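Local coordinates for sigma-C capsid protein (Avian reovirus, PDB 2VRS) that forms the homotrimeric fibre of the virion, attaches the virus to host cells and induces apoptosis, at residues 85-90 / 133-138; 81-86 / 105-110. All coordinates share one frame; numbering follows the deposited sequence.

Interaction 1. Residues 85-90 / 133-138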
loop_
_atom_site.group_PDB
_atom_site.type_symbol
_atom_site.label_atom_id
_atom_site.label_comp_id
_atom_site.label_asym_id
_atom_site.label_seq_id
_atom_site.Cartn_x
_atom_site.Cartn_y
_atom_site.Cartn_z
ATOM N N PHE C 85 -15.460 -17.801 13.277
ATOM C CA PHE C 85 -15.739 -19.198 12.938
ATOM C C PHE C 85 -14.979 -20.173 13.833
ATOM O O PHE C 85 -14.138 -19.775 14.649
ATOM C CB PHE C 85 -15.451 -19.431 11.451
ATOM C CG PHE C 85 -14.063 -18.988 11.014
ATOM C CD1 PHE C 85 -12.981 -19.862 11.125
ATOM C CD2 PHE C 85 -13.856 -17.716 10.470
ATOM C CE1 PHE C 85 -11.695 -19.454 10.701
ATOM C CE2 PHE C 85 -12.570 -17.299 10.037
ATOM C CZ PHE C 85 -11.499 -18.168 10.166
ATOM N N ARG C 86 -15.262 -21.461 13.671
ATOM C CA ARG C 86 -14.544 -22.505 14.380
ATOM C C ARG C 86 -13.605 -23.262 13.443
ATOM O O ARG C 86 -13.943 -23.528 12.281
ATOM C CB ARG C 86 -15.557 -23.448 15.062
ATOM C CG ARG C 86 -16.446 -22.707 16.082
ATOM C CD ARG C 86 -15.704 -22.504 17.388
ATOM N NE ARG C 86 -16.009 -23.543 18.376
ATOM C CZ ARG C 86 -15.421 -24.741 18.450
ATOM N NH1 ARG C 86 -14.479 -25.095 17.578
ATOM N NH2 ARG C 86 -15.783 -25.595 19.405
ATOM N N TRP C 87 -12.435 -23.612 13.952
ATOM C CA TRP C 87 -11.423 -24.261 13.090
ATOM C C TRP C 87 -10.846 -25.438 13.837
ATOM O O TRP C 87 -10.338 -25.277 14.963
ATOM C CB TRP C 87 -10.290 -23.261 12.790
ATOM C CG TRP C 87 -9.543 -23.514 11.543
ATOM C CD1 TRP C 87 -9.392 -24.710 10.894
ATOM C CD2 TRP C 87 -8.811 -22.539 10.784
ATOM N NE1 TRP C 87 -8.605 -24.540 9.758
ATOM C CE2 TRP C 87 -8.259 -23.210 9.664
ATOM C CE3 TRP C 87 -8.592 -21.144 10.928
ATOM C CZ2 TRP C 87 -7.495 -22.543 8.687
ATOM C CZ3 TRP C 87 -7.818 -20.474 9.948
ATOM C CH2 TRP C 87 -7.296 -21.170 8.840
ATOM N N MET C 88 -10.940 -26.635 13.251
ATOM C CA MET C 88 -10.323 -27.786 13.905
ATOM C C MET C 88 -8.887 -27.835 13.434
ATOM O O MET C 88 -8.613 -28.025 12.244
ATOM C CB MET C 88 -11.062 -29.097 13.584
ATOM C CG MET C 88 -10.578 -30.255 14.466
ATOM S SD MET C 88 -11.017 -31.849 13.729
ATOM C CE MET C 88 -10.149 -31.814 12.144
ATOM N N ALA C 89 -7.961 -27.599 14.350
ATOM C CA ALA C 89 -6.571 -27.650 14.000
ATOM C C ALA C 89 -6.060 -29.075 14.237
ATOM O O ALA C 89 -6.435 -29.727 15.214
ATOM C CB ALA C 89 -5.790 -26.703 14.887
ATOM N N ARG C 90 -5.117 -29.514 13.410
ATOM C CA ARG C 90 -4.667 -30.894 13.494
ATOM C C ARG C 90 -3.262 -31.025 13.974
ATOM O O ARG C 90 -2.340 -30.507 13.350
ATOM C CB ARG C 90 -4.798 -31.545 12.112
ATOM C CG ARG C 90 -6.255 -31.644 11.667
ATOM C CD ARG C 90 -6.211 -32.195 10.248
ATOM N NE ARG C 90 -7.526 -32.334 9.686
ATOM C CZ ARG C 90 -8.263 -33.428 9.786
ATOM N NH1 ARG C 90 -7.814 -34.491 10.457
ATOM N NH2 ARG C 90 -9.462 -33.439 9.222
ATOM N N PHE C 133 -3.546 -25.924 10.042
ATOM C CA PHE C 133 -4.763 -25.108 9.844
ATOM C C PHE C 133 -5.072 -25.136 8.340
ATOM O O PHE C 133 -4.566 -24.357 7.564
ATOM C CB PHE C 133 -4.512 -23.662 10.304
ATOM C CG PHE C 133 -4.401 -23.542 11.790
ATOM C CD1 PHE C 133 -5.549 -23.317 12.546
ATOM C CD2 PHE C 133 -3.162 -23.728 12.418
ATOM C CE1 PHE C 133 -5.467 -23.226 13.951
ATOM C CE2 PHE C 133 -3.057 -23.675 13.861
ATOM C CZ PHE C 133 -4.205 -23.408 14.607
ATOM N N ASP C 134 -5.929 -26.065 7.965
ATOM C CA ASP C 134 -6.363 -26.251 6.571
ATOM C C ASP C 134 -7.742 -25.648 6.450
ATOM O O ASP C 134 -8.600 -25.931 7.294
ATOM C CB ASP C 134 -6.457 -27.777 6.385
ATOM C CG ASP C 134 -6.903 -28.204 4.999
ATOM O OD1 ASP C 134 -7.527 -27.434 4.246
ATOM O OD2 ASP C 134 -6.637 -29.398 4.698
ATOM N N LEU C 135 -7.978 -24.837 5.416
ATOM C CA LEU C 135 -9.310 -24.145 5.281
ATOM C C LEU C 135 -10.476 -25.134 5.253
ATOM O O LEU C 135 -11.586 -24.785 5.669
ATOM C CB LEU C 135 -9.361 -23.260 4.040
ATOM C CG LEU C 135 -8.401 -22.065 3.937
ATOM C CD1 LEU C 135 -8.696 -21.366 2.571
ATOM C CD2 LEU C 135 -8.596 -21.118 5.147
ATOM N N SER C 136 -10.222 -26.366 4.780
ATOM C CA SER C 136 -11.257 -27.420 4.765
ATOM C C SER C 136 -11.766 -27.866 6.123
ATOM O O SER C 136 -12.863 -28.430 6.195
ATOM C CB SER C 136 -10.764 -28.643 3.990
ATOM O OG SER C 136 -10.703 -28.288 2.626
ATOM N N ASP C 137 -10.998 -27.582 7.182
ATOM C CA ASP C 137 -11.352 -27.922 8.562
ATOM C C ASP C 137 -12.120 -26.818 9.338
ATOM O O ASP C 137 -12.416 -26.970 10.528
ATOM C CB ASP C 137 -10.109 -28.368 9.337
ATOM C CG ASP C 137 -9.555 -29.672 8.822
ATOM O OD1 ASP C 137 -10.373 -30.572 8.515
ATOM O OD2 ASP C 137 -8.326 -29.807 8.723
ATOM N N ILE C 138 -12.449 -25.733 8.657
ATOM C CA ILE C 138 -13.251 -24.677 9.257
ATOM C C ILE C 138 -14.683 -25.238 9.268
ATOM O O ILE C 138 -15.115 -25.787 8.258
ATOM C CB ILE C 138 -13.194 -23.361 8.455
ATOM C CG1 ILE C 138 -11.825 -22.661 8.673
ATOM C CG2 ILE C 138 -14.320 -22.396 8.948
ATOM C CD1 ILE C 138 -11.540 -21.506 7.670
HETATM O O HOH W 1 -6.915 -28.009 9.967
#
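The indole of W87 is filled on both faces: F133 turns its ring edge, with CB beside it, to one, and CG1 of I138 sits over the five-membered ring on the opposite one. The F133 pair is T-shaped (edge-to-face), planes at 86°, and A89 CB in turn lies over a face of the F133 ring. The cluster lies in the C-terminal beta-barrel domain of the fibre, where strand 81-92 meets residues 133-138, from strand 128-134 onward. At the indole edge NE1 donates to D134 O at 2.8 Å in a bent bond (143°) from above the carbonyl plane; D137 N reaches that oxygen from the opposite face, so one carbonyl serves the tryptophan and the turn. D134 OD1 accepts from S136 N in an Asx turn. Past that turn M88 N bonds to D137 O at 3.1 Å, almost straight. One water joins M88 O, D134 N and D137 OD2. F186 also packs on W87 and F133. R90 and D137 form a two-pronged salt bridge: NE meets OD2 at 2.8 Å, NH2 meets OD1 at 3.1 Å, the two flat groups turned about 50° apart, and M88 CE lies over the guanidinium centre.

Interaction 2. Residues 81-86 / 105-110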
loop_
_atom_site.group_PDB
_atom_site.type_symbol
_atom_site.label_atom_id
_atom_site.label_comp_id
_atom_site.label_asym_id
_atom_site.label_seq_id
_atom_site.Cartn_x
_atom_site.Cartn_y
_atom_site.Cartn_z
ATOM N N GLN C 81 -13.861 -6.438 7.850
ATOM C CA GLN C 81 -14.757 -7.419 8.434
ATOM C C GLN C 81 -14.098 -8.069 9.623
ATOM O O GLN C 81 -12.889 -8.284 9.636
ATOM C CB GLN C 81 -14.991 -8.593 7.457
ATOM C CG GLN C 81 -15.538 -8.289 6.125
ATOM C CD GLN C 81 -15.475 -9.533 5.251
ATOM O OE1 GLN C 81 -14.736 -9.569 4.266
ATOM N NE2 GLN C 81 -16.219 -10.565 5.636
ATOM N N LEU C 82 -14.928 -8.455 10.585
ATOM C CA LEU C 82 -14.473 -9.298 11.660
ATOM C C LEU C 82 -15.234 -10.619 11.500
ATOM O O LEU C 82 -16.417 -10.728 11.872
ATOM C CB LEU C 82 -14.747 -8.663 13.053
ATOM C CG LEU C 82 -14.124 -9.456 14.242
ATOM C CD1 LEU C 82 -12.543 -9.445 14.220
ATOM C CD2 LEU C 82 -14.589 -8.917 15.576
ATOM N N MET C 83 -14.550 -11.616 10.955
ATOM C CA MET C 83 -15.108 -12.961 10.779
ATOM C C MET C 83 -14.958 -13.796 12.035
ATOM O O MET C 83 -13.932 -13.758 12.704
ATOM C CB MET C 83 -14.396 -13.674 9.648
ATOM C CG MET C 83 -14.499 -13.005 8.331
ATOM S SD MET C 83 -13.519 -14.013 7.196
ATOM C CE MET C 83 -13.769 -13.129 5.703
ATOM N N GLN C 84 -15.984 -14.580 12.355
ATOM C CA GLN C 84 -15.950 -15.439 13.549
ATOM C C GLN C 84 -16.355 -16.844 13.075
ATOM O O GLN C 84 -17.416 -17.030 12.452
ATOM C CB GLN C 84 -16.935 -14.940 14.605
ATOM C CG GLN C 84 -16.637 -13.519 15.053
ATOM C CD GLN C 84 -17.701 -13.009 15.983
ATOM O OE1 GLN C 84 -18.329 -11.985 15.725
ATOM N NE2 GLN C 84 -17.932 -13.739 17.062
ATOM N N PHE C 85 -15.460 -17.801 13.277
ATOM C CA PHE C 85 -15.739 -19.198 12.938
ATOM C C PHE C 85 -14.979 -20.173 13.833
ATOM O O PHE C 85 -14.138 -19.775 14.649
ATOM C CB PHE C 85 -15.451 -19.431 11.451
ATOM C CG PHE C 85 -14.063 -18.988 11.014
ATOM C CD1 PHE C 85 -12.981 -19.862 11.125
ATOM C CD2 PHE C 85 -13.856 -17.716 10.470
ATOM C CE1 PHE C 85 -11.695 -19.454 10.701
ATOM C CE2 PHE C 85 -12.570 -17.299 10.037
ATOM C CZ PHE C 85 -11.499 -18.168 10.166
ATOM N N ARG C 86 -15.262 -21.461 13.671
ATOM C CA ARG C 86 -14.544 -22.505 14.380
ATOM C C ARG C 86 -13.605 -23.262 13.443
ATOM O O ARG C 86 -13.943 -23.528 12.281
ATOM C CB ARG C 86 -15.557 -23.448 15.062
ATOM C CG ARG C 86 -16.446 -22.707 16.082
ATOM C CD ARG C 86 -15.704 -22.504 17.388
ATOM N NE ARG C 86 -16.009 -23.543 18.376
ATOM C CZ ARG C 86 -15.421 -24.741 18.450
ATOM N NH1 ARG C 86 -14.479 -25.095 17.578
ATOM N NH2 ARG C 86 -15.783 -25.595 19.405
ATOM N N ALA C 105 -11.079 -13.493 12.767
ATOM C CA ALA C 105 -10.219 -13.044 11.692
ATOM C C ALA C 105 -10.602 -11.608 11.354
ATOM O O ALA C 105 -11.720 -11.321 10.896
ATOM C CB ALA C 105 -10.359 -14.025 10.443
ATOM N N HIS C 106 -9.693 -10.686 11.651
ATOM C CA HIS C 106 -9.950 -9.283 11.384
ATOM C C HIS C 106 -9.343 -8.929 10.050
ATOM O O HIS C 106 -8.104 -8.904 9.899
ATOM C CB HIS C 106 -9.364 -8.401 12.518
ATOM C CG HIS C 106 -9.611 -6.934 12.323
ATOM N ND1 HIS C 106 -8.603 -5.998 12.378
ATOM C CD2 HIS C 106 -10.752 -6.248 12.066
ATOM C CE1 HIS C 106 -9.108 -4.796 12.156
ATOM N NE2 HIS C 106 -10.411 -4.917 11.982
ATOM N N CYS C 107 -10.204 -8.650 9.079
ATOM C CA CYS C 107 -9.742 -8.456 7.691
ATOM C C CYS C 107 -9.811 -6.973 7.430
ATOM O O CYS C 107 -10.876 -6.374 7.494
ATOM C CB CYS C 107 -10.634 -9.223 6.716
ATOM S SG CYS C 107 -10.862 -10.927 7.186
ATOM N N HIS C 108 -8.679 -6.355 7.160
ATOM C CA HIS C 108 -8.680 -4.905 6.939
ATOM C C HIS C 108 -7.708 -4.648 5.780
ATOM O O HIS C 108 -6.509 -4.916 5.902
ATOM C CB HIS C 108 -8.314 -4.129 8.234
ATOM C CG HIS C 108 -7.028 -4.575 8.889
ATOM N ND1 HIS C 108 -5.919 -3.763 8.965
ATOM C CD2 HIS C 108 -6.679 -5.747 9.492
ATOM C CE1 HIS C 108 -4.927 -4.418 9.554
ATOM N NE2 HIS C 108 -5.370 -5.617 9.897
ATOM N N GLY C 109 -8.249 -4.183 4.645
ATOM C CA GLY C 109 -7.444 -4.085 3.455
ATOM C C GLY C 109 -7.067 -5.513 3.118
ATOM O O GLY C 109 -7.862 -6.457 3.350
ATOM N N ARG C 110 -5.836 -5.686 2.668
ATOM C CA ARG C 110 -5.400 -7.047 2.336
ATOM C C ARG C 110 -4.636 -7.684 3.496
ATOM O O ARG C 110 -3.904 -8.643 3.300
ATOM C CB ARG C 110 -4.545 -7.039 1.072
ATOM C CG ARG C 110 -5.385 -6.594 -0.118
ATOM C CD ARG C 110 -4.750 -6.935 -1.490
ATOM N NE ARG C 110 -4.974 -8.341 -1.723
ATOM C CZ ARG C 110 -6.044 -8.872 -2.317
ATOM N NH1 ARG C 110 -6.999 -8.118 -2.870
ATOM N NH2 ARG C 110 -6.127 -10.180 -2.411
#
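Four backbone hydrogen bonds tie Q81 to C107 and M83 to A105, both hydrogen-bonded pairs of the antiparallel hairpin made by strands 81-92 and 98-108. C107 N donates to Q81 O at 2.8 Å with an N-H...O angle of 175°, and Q81 N returns the bond to C107 O at 3.0 Å. Two residues along, M83 N reaches A105 O at 2.8 Å, while A105 N donates to M83 O at 2.9 Å. Between these two hydrogen-bonded pairs lies the non-hydrogen-bonded pair L82 and H106, where the CA-H groups point to carbonyls instead: L82 CA is 3.5 Å from A105 O, and H106 CA makes a similar contact with Q81 O.

Side chains alternate between the two faces. On the face of L82 and H106, the leucine, with CG anti to the backbone N (chi1 -173°), lays CD1 against H106 CB at 3.8 Å, the two side chains crossing at about a right angle. This face borders a neighbouring subunit: L82 packs on Y177 and H106 on S158 of that chain. On the other face M83 runs extended beyond CG and brings CE to 3.9 Å from C107 SG, a thiol to thioether-methyl contact, and its CB faces A105 CB. F85 CE2 touches the same A105 methyl, 4.0 Å away. T112 and Y114 of strand 111-119 pack on A105 from beyond the pair, and the face of M83, A105 and C107 packs mainly within the chain.

The chemistry divides the work. The hydrogen bonds across this largely buried contact all run between backbone groups, whereas the side chains that meet across it do so through carbon and sulfur.

Strand 81-92 carries both contacts in succession: interaction 2 uses its start against strand 98-108, which continues alongside, while interaction 1 takes its later residues on the other edge, against strand 128-134 and what follows. The centres lie about 15 Å apart, and F85 and R86 belong to both segments. F85 is the bridging side chain: CD1 and CE1 of its ring meet I138, while CE2 meets A105. The two differ in means: interaction 2 is regular backbone pairing, interaction 1 relies on an aromatic cluster and a salt bridge. Interaction 2 also lies close to a neighbouring subunit, whereas no other chain touches interaction 1. The zinc site at H172 and Y174 includes none of their residues.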